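PDB 4IND: C381 turret protein from Sulfolobus turreted icosahedral virus, which probably builds the pentameric turrets that project from the icosahedral capsid of an archaeal virus, each chain folding into three jelly-roll domains in tandem. Local coordinates for residues 40-45 / 57-62; 84-89 / 136-141; 200-205 / 239-244; 209-214 / 226-231; 269-274 / 368-373. One frame throughout, in Å; residues are numbered along the deposited sequence.

How the contacts relate
From the N terminus, contact 1 closes first, pairing the arms of the hairpin formed by strands 41-49 and 52-60. Contact 2 follows in series and ties strand 78-88 to strand 138-147 in the same domain; the two touch, V61 O lying 2.6 Å from G137 N. In the second domain contact 3 joins strand 194-203 to strand 238-243, and contact 4 is nested inside the loop it closes, linking strand 208-213, beside 194-203, to strand 221-232 across the core. Contact 5 closes the longest loop, pairing the first and last strands of the third domain; its centre lies about 67 Å from that of contact 1.

Contact 1: 40-45 / 57-62; sequences YKLKQI and SAPVVP
A two-stranded antiparallel beta hairpin, strands 41-49 and 52-60, supplies this contact in the first jelly-roll domain. K41 pairs with V60 and K43 with A58 as hydrogen-bonded pairs, each joined by two backbone bonds. The straightest runs from K43 N to A58 O, 2.9 Å at 172°, although the donor stands above the carbonyl plane. L42 faces P59 and Q44 faces S57 in the non-hydrogen-bonded positions.

On the K41, K43 and V60 face, K43 has CG beside its backbone N and then runs extended, crossing V60 at about a right angle; its CB lies 3.8 Å from V60 CG2. K41 is likewise extended, and its CE passes 3.5 Å from CB of P62, so the aliphatic part of the lysine does the touching. Beside P59 on the other face, the Y40 ring, turned into the crowded position between N and the carbonyl carbon (chi1 72°), brings CD1 to 3.6 Å from P59 CB, obliquely. L42 CD1 lies against the backbone of A58, 3.6 Å from its C atom. A water bridges Q44 and S57, donating to Q44 OE1 and lying 2.7 Å from S57 OG.

N13 of a neighbouring subunit bonds to S57 N. Within the chain, helix 25-31 presents L28 to Y40, L42 and P59, while strand 138-147 meets A58 and V60 through L141 and A139.

Contact 2: 84-89 / 136-141; sequences IKVYNT and PGLAIL
Strands 84-88 and 138-141 run antiparallel at 151°, with axes 4.5 Å apart at closest approach and Y87 and A139 forming the hydrogen-bonded pair. The bond from A139 N to Y87 O is the straightest of the backbone set, 2.8 Å and 170°, while Y87 N returns to A139 O on a lone pair. L141 N meets K85 O nearly along the C=O axis.

At the T89 end of the ladder G137 O accepts twice. T89 OG1 donates to G137 O at 2.6 Å, in the carbonyl plane and on a lone pair; T89 N reaches G137 O at 2.9 Å from above that plane. The crowded position of T89 OG1, between N and the carbonyl carbon (chi1 67°), lets both donors reach the same oxygen. G137 has a positive phi, at which a CB would press on the preceding carbonyl.

Both strands are central in a four-stranded antiparallel sheet of the first jelly roll, flanked by 19-21 and 114-124. On the V86, N88, L138 and I140 face, L138 CD2 reaches across to V86 CG2, 4.0 Å away, and also lies 3.7 Å from N88 CA. I84 and I140 lie side by side, touching through their CG2 methyls. On the opposite face the CB atoms of Y87 and A139 are 4.1 Å apart. K85 bends at chi3 and chi4 as its CD passes L141 CD1, and its NZ forms salt bridges with E115 and E117 of its own chain and with D72 of a neighbouring subunit.

Contact 3: 200-205 / 239-244; sequences GTISTS and VKFSVT
V239 opens the second segment with its methyls split: CG1, anti to the backbone N, meets I202 CG2 at 3.9 Å, and CG2 turns to the T204 methyl. K240 then forms a hydrogen-bonded pair with S203; its N donates to S203 O at 2.7 Å, nearly along the C=O axis, and its O receives S203 N. That same K240 O also accepts a hydrogen bond from a water 2.7 Å away, which further bonds to T201 OG1, S203 OG and S242 OG. T201 OG1 and S203 OG both occupy the crowded position between N and the carbonyl carbon (chi1 61° and 57°), bringing them to this one water. F241 faces I202 in a non-hydrogen-bonded pair, its ring CD1 4.1 Å from I202 CG1. S242 exchanges two backbone bonds with T201, S242 N to T201 O being the straighter at 165°. V243 lies opposite G200, where a CB would clash with S242 O. T244 closes the run with OG1 3.4 Å from G200 CA and bonded to Q198. Polar T201, S203 and S242 on one face and apolar I202 and F241 on the other, with V239 beside I202, make the two-faced sheet of a jelly-roll sandwich, its inner side packing with L211 of the adjacent strand and meeting V228 and L230 of the facing sheet.

Contact 4: 209-214 / 226-231; sequences IPLVIS and FLVYLK. With 2HP (dihydrogenphosphate ion), chain B.
I209, L211 and I213 meet F226, V228 and L230 as two rows of side chains across about 8 Å between strand axes, without a backbone ladder. The tightest point is I209 CD1 against L230 CD2, 3.4 Å apart and closer than normal van der Waals contact. I209 extends through chi2 163° to bring that methyl across, while its CG2 branch meets V228 CG1 tip to tip at 3.7 Å.

Next to it, L211 serves two partners. Its CB stands over the centre of the F226 ring, 3.9 Å from the centroid and 8° off the normal, a CH-pi contact; its CD2 reaches V228 CG1. The ring is approached at its edge by V212 O, in plane and 3.7 Å from CE1, and obliquely by I213 CG1, 3.6 Å from CZ. F226 also meets the rings of Y184 and F199, so aromatic packing continues beyond the two strands.

The looser side begins where alternate residues turn from this core. P210 and V212 are exposed, and L227 points away from strand 209-213. Y229 also points away from that strand but is buried, its OH bonded to D235 of a neighbouring subunit. K231, at the end of the segment, takes no part in the packing between the two strands. Fully extended, with CG anti to the backbone N, K231 carries NZ to a phosphate and donates to its O3 at 2.8 Å. H296 bonds to the same ion.

Facing strands from two sheets whose alternate apolar side chains meet between them form the core of a beta-sandwich, here the second jelly roll of the chain.

Contact 5: 269-274 / 368-373; sequences TNFVTQ and TLILVY
Six backbone hydrogen bonds join strands 269-274 and 368-373 in three reciprocal pairs: N270 with Y373, V272 with L371 and Q274 with L369. V272 N to L371 O is the straightest, 2.8 Å and 166°, while N270 N meets Y373 O nearly along the C=O axis. L369 O, already bonded to Q274 N at 2.8 Å, also receives a weak bond of 3.4 Å from T273 OG1, which sits anti to its own N. The strand axes run at 165°, close to straight antiparallel.

Around this ladder the side chains divide by face. On the N270, V272 and Y373 side, Y373 holds its ring in the crowded position between N and the carbonyl carbon (chi1 72°), laying it back over strand 269-274. N270 lies alongside it with CB 3.7 Å from Y373 CE2, amide and ring planes inclined to each other, neither stacked nor perpendicular, and V272 CG1 comes to the ring edge near its plane, 3.9 Å from CE2.

On the F271, T273 and I370 side, F271 leans across the strand: CD1 approaches V372 CG2 at 3.7 Å, and CZ reaches I370 CB. W331 of a neighbouring subunit meets the F271 ring edge-to-face, so this face lies at a subunit interface. Within the chain strand 266-278 is the edge strand beside 365-377, and F271 carries backbone hydrogen bonds on to a neighbouring subunit. First and last strands paired side by side in this way are characteristic of a jelly-roll sandwich, consistent with the nucleoplasmin-like third domain.

Contact 1: 40-45 / 57-62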
# COMPACT_ATOMS: atom_id res chain seq x y z
N TYR A 40 5.76 23.20 40.22
CA TYR A 40 5.22 24.15 39.27
C TYR A 40 4.35 25.12 40.01
O TYR A 40 3.93 24.87 41.13
CB TYR A 40 4.45 23.46 38.16
CG TYR A 40 3.13 22.88 38.60
CD1 TYR A 40 1.98 23.66 38.58
CD2 TYR A 40 3.04 21.56 39.02
CE1 TYR A 40 0.76 23.13 38.97
CE2 TYR A 40 1.83 21.03 39.41
CZ TYR A 40 0.70 21.81 39.38
OH TYR A 40 -0.52 21.29 39.76
N LYS A 41 4.10 26.27 39.39
CA LYS A 41 3.16 27.26 39.93
C LYS A 41 2.17 27.52 38.82
O LYS A 41 2.55 27.74 37.67
CB LYS A 41 3.85 28.60 40.24
CG LYS A 41 4.99 28.56 41.22
CD LYS A 41 5.66 29.95 41.28
CE LYS A 41 6.73 30.02 42.36
NZ LYS A 41 7.56 31.26 42.21
N LEU A 42 0.88 27.50 39.14
CA LEU A 42 -0.12 27.69 38.10
C LEU A 42 -0.28 29.19 37.90
O LEU A 42 -0.52 29.92 38.84
CB LEU A 42 -1.43 27.04 38.50
CG LEU A 42 -2.42 26.76 37.38
CD1 LEU A 42 -1.90 25.69 36.42
CD2 LEU A 42 -3.75 26.33 38.00
N LYS A 43 -0.11 29.65 36.68
CA LYS A 43 -0.17 31.09 36.43
C LYS A 43 -1.01 31.43 35.22
O LYS A 43 -1.15 30.65 34.29
CB LYS A 43 1.22 31.69 36.24
CG LYS A 43 2.05 31.76 37.50
CD LYS A 43 3.32 32.58 37.28
CE LYS A 43 4.12 32.68 38.57
NZ LYS A 43 5.56 33.01 38.31
N GLN A 44 -1.55 32.64 35.24
CA GLN A 44 -2.28 33.08 34.07
C GLN A 44 -1.29 33.59 33.03
O GLN A 44 -0.51 34.51 33.29
CB GLN A 44 -3.30 34.15 34.44
CG GLN A 44 -4.22 34.48 33.28
CD GLN A 44 -5.51 35.14 33.71
OE1 GLN A 44 -6.47 34.46 34.10
NE2 GLN A 44 -5.55 36.46 33.62
N ILE A 45 -1.34 33.00 31.84
CA ILE A 45 -0.39 33.25 30.77
C ILE A 45 -1.14 33.91 29.60
O ILE A 45 -2.21 33.46 29.20
CB ILE A 45 0.21 31.90 30.26
CG1 ILE A 45 1.09 31.26 31.33
CG2 ILE A 45 0.95 32.07 28.93
CD1 ILE A 45 2.12 32.19 31.92
N SER A 57 -4.48 29.37 31.90
CA SER A 57 -3.79 29.11 33.17
C SER A 57 -2.95 27.86 32.98
O SER A 57 -3.49 26.81 32.64
CB SER A 57 -4.80 28.89 34.29
OG SER A 57 -5.54 30.06 34.52
N ALA A 58 -1.64 27.98 33.17
CA ALA A 58 -0.71 26.90 32.84
C ALA A 58 0.37 26.79 33.90
O ALA A 58 0.64 27.76 34.61
CB ALA A 58 -0.09 27.15 31.46
N PRO A 59 0.98 25.60 34.03
CA PRO A 59 2.06 25.41 35.01
C PRO A 59 3.34 26.14 34.56
O PRO A 59 3.72 26.08 33.38
CB PRO A 59 2.25 23.88 35.01
CG PRO A 59 1.86 23.50 33.58
CD PRO A 59 0.65 24.35 33.33
N VAL A 60 3.97 26.87 35.47
CA VAL A 60 5.23 27.53 35.19
C VAL A 60 6.32 26.96 36.10
O VAL A 60 6.09 26.79 37.29
CB VAL A 60 5.12 29.05 35.47
CG1 VAL A 60 6.44 29.76 35.12
CG2 VAL A 60 3.96 29.65 34.69
N VAL A 61 7.50 26.70 35.55
CA VAL A 61 8.63 26.25 36.35
C VAL A 61 9.08 27.39 37.26
O VAL A 61 9.40 28.49 36.80
CB VAL A 61 9.79 25.77 35.48
CG1 VAL A 61 10.94 25.27 36.37
CG2 VAL A 61 9.33 24.68 34.52
N PRO A 62 9.12 27.14 38.57
CA PRO A 62 9.46 28.23 39.49
C PRO A 62 10.96 28.45 39.60
O PRO A 62 11.72 27.62 39.07
CB PRO A 62 8.92 27.73 40.84
CG PRO A 62 8.93 26.25 40.72
CD PRO A 62 8.70 25.91 39.27
O HOH W 1 -6.78 31.76 32.83

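Contact 2: 84-89 / 136-141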
# COMPACT_ATOMS: atom_id res chain seq x y z
N ILE A 84 6.40 20.55 22.27
CA ILE A 84 6.05 21.14 23.57
C ILE A 84 5.75 22.62 23.36
O ILE A 84 6.64 23.38 23.00
CB ILE A 84 7.19 21.02 24.59
CG1 ILE A 84 7.83 19.63 24.53
CG2 ILE A 84 6.65 21.29 26.02
CD1 ILE A 84 8.98 19.42 25.55
N LYS A 85 4.51 23.04 23.60
CA LYS A 85 4.18 24.46 23.47
C LYS A 85 4.54 25.13 24.78
O LYS A 85 4.02 24.76 25.85
CB LYS A 85 2.70 24.70 23.17
CG LYS A 85 2.41 26.19 22.91
CD LYS A 85 0.91 26.50 22.70
CE LYS A 85 0.41 25.96 21.37
NZ LYS A 85 1.08 26.60 20.22
N VAL A 86 5.43 26.10 24.73
CA VAL A 86 5.82 26.77 25.98
C VAL A 86 5.72 28.28 25.83
O VAL A 86 5.58 28.80 24.72
CB VAL A 86 7.27 26.41 26.42
CG1 VAL A 86 7.44 24.92 26.61
CG2 VAL A 86 8.27 26.94 25.40
N TYR A 87 5.78 28.98 26.96
CA TYR A 87 5.79 30.43 26.96
C TYR A 87 6.82 30.91 27.99
O TYR A 87 6.79 30.50 29.16
CB TYR A 87 4.40 31.02 27.28
CG TYR A 87 4.42 32.53 27.35
CD1 TYR A 87 4.30 33.30 26.20
CD2 TYR A 87 4.58 33.20 28.57
CE1 TYR A 87 4.32 34.68 26.25
CE2 TYR A 87 4.61 34.60 28.63
CZ TYR A 87 4.49 35.33 27.47
OH TYR A 87 4.51 36.71 27.49
N ASN A 88 7.74 31.74 27.54
CA ASN A 88 8.82 32.20 28.40
C ASN A 88 8.35 33.45 29.14
O ASN A 88 8.24 34.52 28.55
CB ASN A 88 10.06 32.51 27.56
CG ASN A 88 11.23 33.00 28.42
OD1 ASN A 88 11.18 32.93 29.66
ND2 ASN A 88 12.28 33.49 27.78
N THR A 89 8.05 33.30 30.43
CA THR A 89 7.54 34.42 31.21
C THR A 89 8.64 35.35 31.66
O THR A 89 8.36 36.41 32.17
CB THR A 89 6.77 33.96 32.48
OG1 THR A 89 7.68 33.34 33.38
CG2 THR A 89 5.65 32.97 32.14
N PRO A 136 13.56 27.57 34.80
CA PRO A 136 12.63 28.42 35.54
C PRO A 136 12.00 29.51 34.68
O PRO A 136 12.69 30.15 33.87
CB PRO A 136 13.53 29.05 36.61
CG PRO A 136 14.60 28.04 36.83
CD PRO A 136 14.88 27.47 35.47
N GLY A 137 10.70 29.73 34.86
CA GLY A 137 10.03 30.82 34.15
C GLY A 137 9.34 30.35 32.88
O GLY A 137 8.56 31.10 32.30
N LEU A 138 9.61 29.12 32.45
CA LEU A 138 8.91 28.58 31.28
C LEU A 138 7.54 28.05 31.71
O LEU A 138 7.44 27.24 32.64
CB LEU A 138 9.69 27.44 30.64
CG LEU A 138 10.62 27.69 29.47
CD1 LEU A 138 10.88 26.35 28.77
CD2 LEU A 138 10.06 28.74 28.49
N ALA A 139 6.49 28.53 31.07
CA ALA A 139 5.16 27.96 31.21
C ALA A 139 5.05 26.80 30.21
O ALA A 139 5.46 26.94 29.05
CB ALA A 139 4.12 29.03 30.89
N ILE A 140 4.48 25.68 30.64
CA ILE A 140 4.27 24.54 29.75
C ILE A 140 2.79 24.43 29.39
O ILE A 140 1.97 24.13 30.25
CB ILE A 140 4.75 23.24 30.40
CG1 ILE A 140 6.13 23.46 31.03
CG2 ILE A 140 4.77 22.10 29.40
CD1 ILE A 140 6.55 22.35 32.00
N LEU A 141 2.46 24.67 28.13
CA LEU A 141 1.04 24.75 27.74
C LEU A 141 0.48 23.44 27.17
O LEU A 141 -0.67 23.08 27.46
CB LEU A 141 0.80 25.88 26.72
CG LEU A 141 1.34 27.29 26.97
CD1 LEU A 141 0.55 28.32 26.15
CD2 LEU A 141 1.33 27.65 28.42

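Contact 3: 200-205 / 239-244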
# COMPACT_ATOMS: atom_id res chain seq x y z
N GLY A 200 29.01 18.29 8.98
CA GLY A 200 28.61 17.10 9.71
C GLY A 200 28.49 15.90 8.80
O GLY A 200 28.92 15.96 7.65
N THR A 201 27.90 14.82 9.31
CA THR A 201 27.71 13.60 8.53
C THR A 201 26.37 13.00 8.87
O THR A 201 25.87 13.15 9.99
CB THR A 201 28.78 12.54 8.85
OG1 THR A 201 28.69 12.20 10.24
CG2 THR A 201 30.17 13.06 8.54
N ILE A 202 25.80 12.31 7.89
CA ILE A 202 24.65 11.47 8.13
C ILE A 202 25.09 10.03 7.88
O ILE A 202 25.72 9.74 6.87
CB ILE A 202 23.49 11.86 7.22
CG1 ILE A 202 22.94 13.21 7.67
CG2 ILE A 202 22.38 10.81 7.27
CD1 ILE A 202 22.05 13.86 6.66
N SER A 203 24.78 9.13 8.81
CA SER A 203 25.22 7.76 8.62
C SER A 203 24.25 6.73 9.16
O SER A 203 23.42 7.04 10.03
CB SER A 203 26.61 7.56 9.23
OG SER A 203 26.61 7.91 10.59
N THR A 204 24.33 5.53 8.60
CA THR A 204 23.77 4.32 9.19
C THR A 204 25.01 3.52 9.56
O THR A 204 26.12 4.02 9.41
CB THR A 204 22.93 3.52 8.18
OG1 THR A 204 23.75 3.14 7.07
CG2 THR A 204 21.76 4.35 7.68
N SER A 205 24.85 2.30 10.05
CA SER A 205 26.03 1.52 10.44
C SER A 205 27.11 1.48 9.35
O SER A 205 26.81 1.31 8.16
CB SER A 205 25.62 0.09 10.84
OG SER A 205 24.86 0.10 12.03
N VAL A 239 19.46 5.83 11.97
CA VAL A 239 20.20 6.87 11.26
C VAL A 239 20.80 7.82 12.29
O VAL A 239 20.15 8.17 13.28
CB VAL A 239 19.29 7.62 10.30
CG1 VAL A 239 20.05 8.75 9.58
CG2 VAL A 239 18.68 6.65 9.28
N LYS A 240 22.04 8.24 12.06
CA LYS A 240 22.70 9.17 12.99
C LYS A 240 23.24 10.41 12.27
O LYS A 240 24.01 10.29 11.31
CB LYS A 240 23.82 8.45 13.72
CG LYS A 240 24.52 9.29 14.76
CD LYS A 240 25.58 8.45 15.45
CE LYS A 240 26.42 9.29 16.39
NZ LYS A 240 27.53 8.48 16.97
N PHE A 241 22.83 11.58 12.73
CA PHE A 241 23.38 12.83 12.21
C PHE A 241 24.35 13.37 13.26
O PHE A 241 24.02 13.40 14.44
CB PHE A 241 22.26 13.83 11.96
CG PHE A 241 22.73 15.26 11.91
CD1 PHE A 241 23.53 15.70 10.87
CD2 PHE A 241 22.40 16.15 12.93
CE1 PHE A 241 23.98 17.01 10.82
CE2 PHE A 241 22.83 17.46 12.89
CZ PHE A 241 23.64 17.90 11.83
N SER A 242 25.55 13.75 12.84
CA SER A 242 26.56 14.27 13.75
C SER A 242 27.08 15.59 13.22
O SER A 242 27.41 15.69 12.04
CB SER A 242 27.75 13.32 13.87
OG SER A 242 27.34 11.97 13.97
N VAL A 243 27.18 16.59 14.10
CA VAL A 243 27.87 17.83 13.74
C VAL A 243 29.34 17.60 14.05
O VAL A 243 29.69 17.22 15.17
CB VAL A 243 27.36 19.02 14.57
CG1 VAL A 243 28.09 20.30 14.17
CG2 VAL A 243 25.85 19.20 14.40
N THR A 244 30.22 17.83 13.08
CA THR A 244 31.61 17.38 13.24
C THR A 244 32.67 18.47 13.19
O THR A 244 33.85 18.20 13.38
CB THR A 244 31.98 16.31 12.18
OG1 THR A 244 31.79 16.88 10.88
CG2 THR A 244 31.11 15.06 12.32
O HOH W 2 26.71 10.58 11.47

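Contact 4: 209-214 / 226-231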
# COMPACT_ATOMS: atom_id res chain seq x y z
N ILE A 209 27.39 9.92 4.78
CA ILE A 209 27.28 11.02 3.84
C ILE A 209 27.78 12.31 4.49
O ILE A 209 27.18 12.81 5.44
CB ILE A 209 25.81 11.25 3.43
CG1 ILE A 209 25.20 9.96 2.88
CG2 ILE A 209 25.71 12.37 2.40
CD1 ILE A 209 23.68 10.00 2.83
N PRO A 210 28.88 12.87 3.97
CA PRO A 210 29.38 14.15 4.48
C PRO A 210 28.49 15.31 4.03
O PRO A 210 28.05 15.34 2.89
CB PRO A 210 30.75 14.28 3.82
CG PRO A 210 31.10 12.90 3.34
CD PRO A 210 29.80 12.28 2.98
N LEU A 211 28.25 16.26 4.92
CA LEU A 211 27.52 17.46 4.58
C LEU A 211 28.55 18.57 4.45
O LEU A 211 29.10 19.03 5.45
CB LEU A 211 26.51 17.79 5.68
CG LEU A 211 25.53 16.67 6.00
CD1 LEU A 211 24.69 17.00 7.21
CD2 LEU A 211 24.64 16.36 4.80
N VAL A 212 28.82 18.97 3.22
CA VAL A 212 29.96 19.84 2.93
C VAL A 212 29.56 21.16 2.26
O VAL A 212 28.68 21.20 1.41
CB VAL A 212 30.98 19.12 2.03
CG1 VAL A 212 32.14 20.04 1.65
CG2 VAL A 212 31.48 17.85 2.72
N ILE A 213 30.21 22.25 2.67
CA ILE A 213 29.99 23.55 2.06
C ILE A 213 31.25 23.96 1.30
O ILE A 213 32.34 24.00 1.88
CB ILE A 213 29.67 24.62 3.14
CG1 ILE A 213 28.40 24.26 3.89
CG2 ILE A 213 29.55 26.01 2.48
CD1 ILE A 213 28.15 25.07 5.15
N SER A 214 31.10 24.28 0.01
CA SER A 214 32.24 24.61 -0.84
C SER A 214 33.20 25.61 -0.21
O SER A 214 34.41 25.38 -0.15
CB SER A 214 31.78 25.15 -2.20
OG SER A 214 31.05 24.16 -2.89
N PHE A 226 21.31 21.77 3.00
CA PHE A 226 21.83 20.44 2.69
C PHE A 226 20.63 19.57 2.31
O PHE A 226 19.57 19.66 2.94
CB PHE A 226 22.51 19.81 3.92
CG PHE A 226 23.75 20.55 4.37
CD1 PHE A 226 24.85 20.67 3.53
CD2 PHE A 226 23.81 21.10 5.63
CE1 PHE A 226 25.99 21.34 3.96
CE2 PHE A 226 24.95 21.76 6.07
CZ PHE A 226 26.03 21.88 5.24
N LEU A 227 20.79 18.77 1.27
CA LEU A 227 19.73 17.87 0.83
C LEU A 227 20.40 16.60 0.37
O LEU A 227 21.07 16.58 -0.67
CB LEU A 227 18.93 18.49 -0.32
CG LEU A 227 17.86 17.59 -0.95
CD1 LEU A 227 16.96 17.01 0.14
CD2 LEU A 227 17.03 18.33 -1.98
N VAL A 228 20.24 15.55 1.15
CA VAL A 228 20.79 14.24 0.80
C VAL A 228 19.70 13.18 0.90
O VAL A 228 18.62 13.46 1.39
CB VAL A 228 21.99 13.87 1.68
CG1 VAL A 228 23.09 14.90 1.51
CG2 VAL A 228 21.56 13.79 3.14
N TYR A 229 19.97 11.98 0.41
CA TYR A 229 18.95 10.96 0.37
C TYR A 229 19.52 9.65 0.89
O TYR A 229 20.67 9.34 0.64
CB TYR A 229 18.45 10.78 -1.08
CG TYR A 229 17.96 12.04 -1.75
CD1 TYR A 229 16.63 12.41 -1.68
CD2 TYR A 229 18.81 12.83 -2.49
CE1 TYR A 229 16.16 13.56 -2.33
CE2 TYR A 229 18.36 13.99 -3.12
CZ TYR A 229 17.04 14.34 -3.03
OH TYR A 229 16.57 15.48 -3.65
N LEU A 230 18.70 8.88 1.60
CA LEU A 230 19.10 7.57 2.10
C LEU A 230 18.16 6.53 1.57
O LEU A 230 16.94 6.68 1.72
CB LEU A 230 18.99 7.52 3.63
CG LEU A 230 19.92 8.37 4.46
CD1 LEU A 230 19.62 8.14 5.96
CD2 LEU A 230 21.32 7.97 4.13
N LYS A 231 18.70 5.48 0.98
CA LYS A 231 17.87 4.33 0.68
C LYS A 231 17.91 3.34 1.85
O LYS A 231 18.92 2.67 2.08
CB LYS A 231 18.28 3.64 -0.61
CG LYS A 231 17.38 2.43 -0.90
CD LYS A 231 17.71 1.72 -2.21
CE LYS A 231 16.69 0.61 -2.42
NZ LYS A 231 16.92 -0.16 -3.66
P 2HP B . 16.71 1.58 -6.79
O1 2HP B . 17.44 2.20 -7.94
O2 2HP B . 16.78 2.65 -5.74
O3 2HP B . 17.44 0.27 -6.35
O4 2HP B . 15.21 1.33 -7.13

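Contact 5: 269-274 / 368-373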
# COMPACT_ATOMS: atom_id res chain seq x y z
N THR A 269 20.35 10.76 -16.23
CA THR A 269 20.67 9.56 -16.99
C THR A 269 21.70 10.03 -17.99
O THR A 269 21.55 11.09 -18.56
CB THR A 269 19.44 9.00 -17.69
OG1 THR A 269 18.39 8.78 -16.73
CG2 THR A 269 19.76 7.69 -18.41
N ASN A 270 22.77 9.26 -18.16
CA ASN A 270 23.93 9.74 -18.90
C ASN A 270 24.52 8.67 -19.78
O ASN A 270 24.61 7.50 -19.39
CB ASN A 270 25.00 10.24 -17.93
CG ASN A 270 24.57 11.48 -17.17
OD1 ASN A 270 24.52 12.57 -17.73
ND2 ASN A 270 24.26 11.32 -15.90
N PHE A 271 24.91 9.09 -20.98
CA PHE A 271 25.74 8.32 -21.87
C PHE A 271 27.14 8.88 -21.67
O PHE A 271 27.37 10.07 -21.87
CB PHE A 271 25.27 8.56 -23.31
CG PHE A 271 26.09 7.86 -24.35
CD1 PHE A 271 25.57 6.75 -25.02
CD2 PHE A 271 27.35 8.32 -24.71
CE1 PHE A 271 26.31 6.10 -26.02
CE2 PHE A 271 28.11 7.68 -25.71
CZ PHE A 271 27.58 6.57 -26.37
N VAL A 272 28.07 8.02 -21.27
CA VAL A 272 29.42 8.49 -20.98
C VAL A 272 30.44 7.62 -21.69
O VAL A 272 30.18 6.46 -22.01
CB VAL A 272 29.70 8.55 -19.45
CG1 VAL A 272 29.73 7.17 -18.85
CG2 VAL A 272 31.02 9.26 -19.20
N THR A 273 31.60 8.20 -21.95
CA THR A 273 32.63 7.51 -22.70
C THR A 273 33.96 7.64 -21.96
O THR A 273 34.22 8.65 -21.31
CB THR A 273 32.76 8.09 -24.13
OG1 THR A 273 33.52 7.18 -24.93
CG2 THR A 273 33.45 9.43 -24.10
N GLN A 274 34.78 6.61 -22.05
CA GLN A 274 36.06 6.61 -21.36
C GLN A 274 37.06 5.79 -22.15
O GLN A 274 36.81 4.64 -22.46
CB GLN A 274 35.88 6.01 -19.96
CG GLN A 274 37.17 5.86 -19.17
CD GLN A 274 37.78 7.19 -18.80
OE1 GLN A 274 37.08 8.09 -18.33
NE2 GLN A 274 39.08 7.33 -19.01
N THR A 368 37.83 2.02 -26.04
CA THR A 368 36.91 3.04 -25.56
C THR A 368 35.65 2.39 -25.05
O THR A 368 34.99 1.64 -25.78
CB THR A 368 36.57 4.04 -26.67
OG1 THR A 368 37.77 4.71 -27.07
CG2 THR A 368 35.56 5.07 -26.17
N LEU A 369 35.34 2.66 -23.78
CA LEU A 369 34.15 2.17 -23.14
C LEU A 369 33.06 3.22 -23.29
O LEU A 369 33.31 4.40 -23.07
CB LEU A 369 34.42 1.92 -21.66
CG LEU A 369 33.21 1.62 -20.78
CD1 LEU A 369 32.64 0.27 -21.15
CD2 LEU A 369 33.58 1.66 -19.28
N ILE A 370 31.87 2.80 -23.67
CA ILE A 370 30.71 3.67 -23.55
C ILE A 370 29.75 3.00 -22.58
O ILE A 370 29.67 1.77 -22.50
CB ILE A 370 30.03 3.98 -24.89
CG1 ILE A 370 29.34 2.73 -25.44
CG2 ILE A 370 31.02 4.51 -25.91
CD1 ILE A 370 28.90 2.91 -26.88
N LEU A 371 29.04 3.83 -21.83
CA LEU A 371 28.19 3.35 -20.76
C LEU A 371 26.97 4.26 -20.67
O LEU A 371 27.09 5.49 -20.79
CB LEU A 371 28.99 3.36 -19.46
CG LEU A 371 28.28 3.03 -18.16
CD1 LEU A 371 27.75 1.60 -18.20
CD2 LEU A 371 29.21 3.23 -16.97
N VAL A 372 25.79 3.66 -20.53
CA VAL A 372 24.59 4.41 -20.21
C VAL A 372 24.19 3.99 -18.81
O VAL A 372 24.06 2.80 -18.53
CB VAL A 372 23.45 4.10 -21.18
CG1 VAL A 372 22.18 4.80 -20.71
CG2 VAL A 372 23.82 4.55 -22.58
N TYR A 373 23.99 4.97 -17.93
CA TYR A 373 23.64 4.67 -16.54
C TYR A 373 22.71 5.74 -16.01
O TYR A 373 22.67 6.86 -16.54
CB TYR A 373 24.89 4.61 -15.67
CG TYR A 373 25.52 5.96 -15.43
CD1 TYR A 373 25.17 6.72 -14.32
CD2 TYR A 373 26.47 6.49 -16.30
CE1 TYR A 373 25.74 7.96 -14.09
CE2 TYR A 373 27.05 7.73 -16.07
CZ TYR A 373 26.67 8.45 -14.98
OH TYR A 373 27.23 9.68 -14.74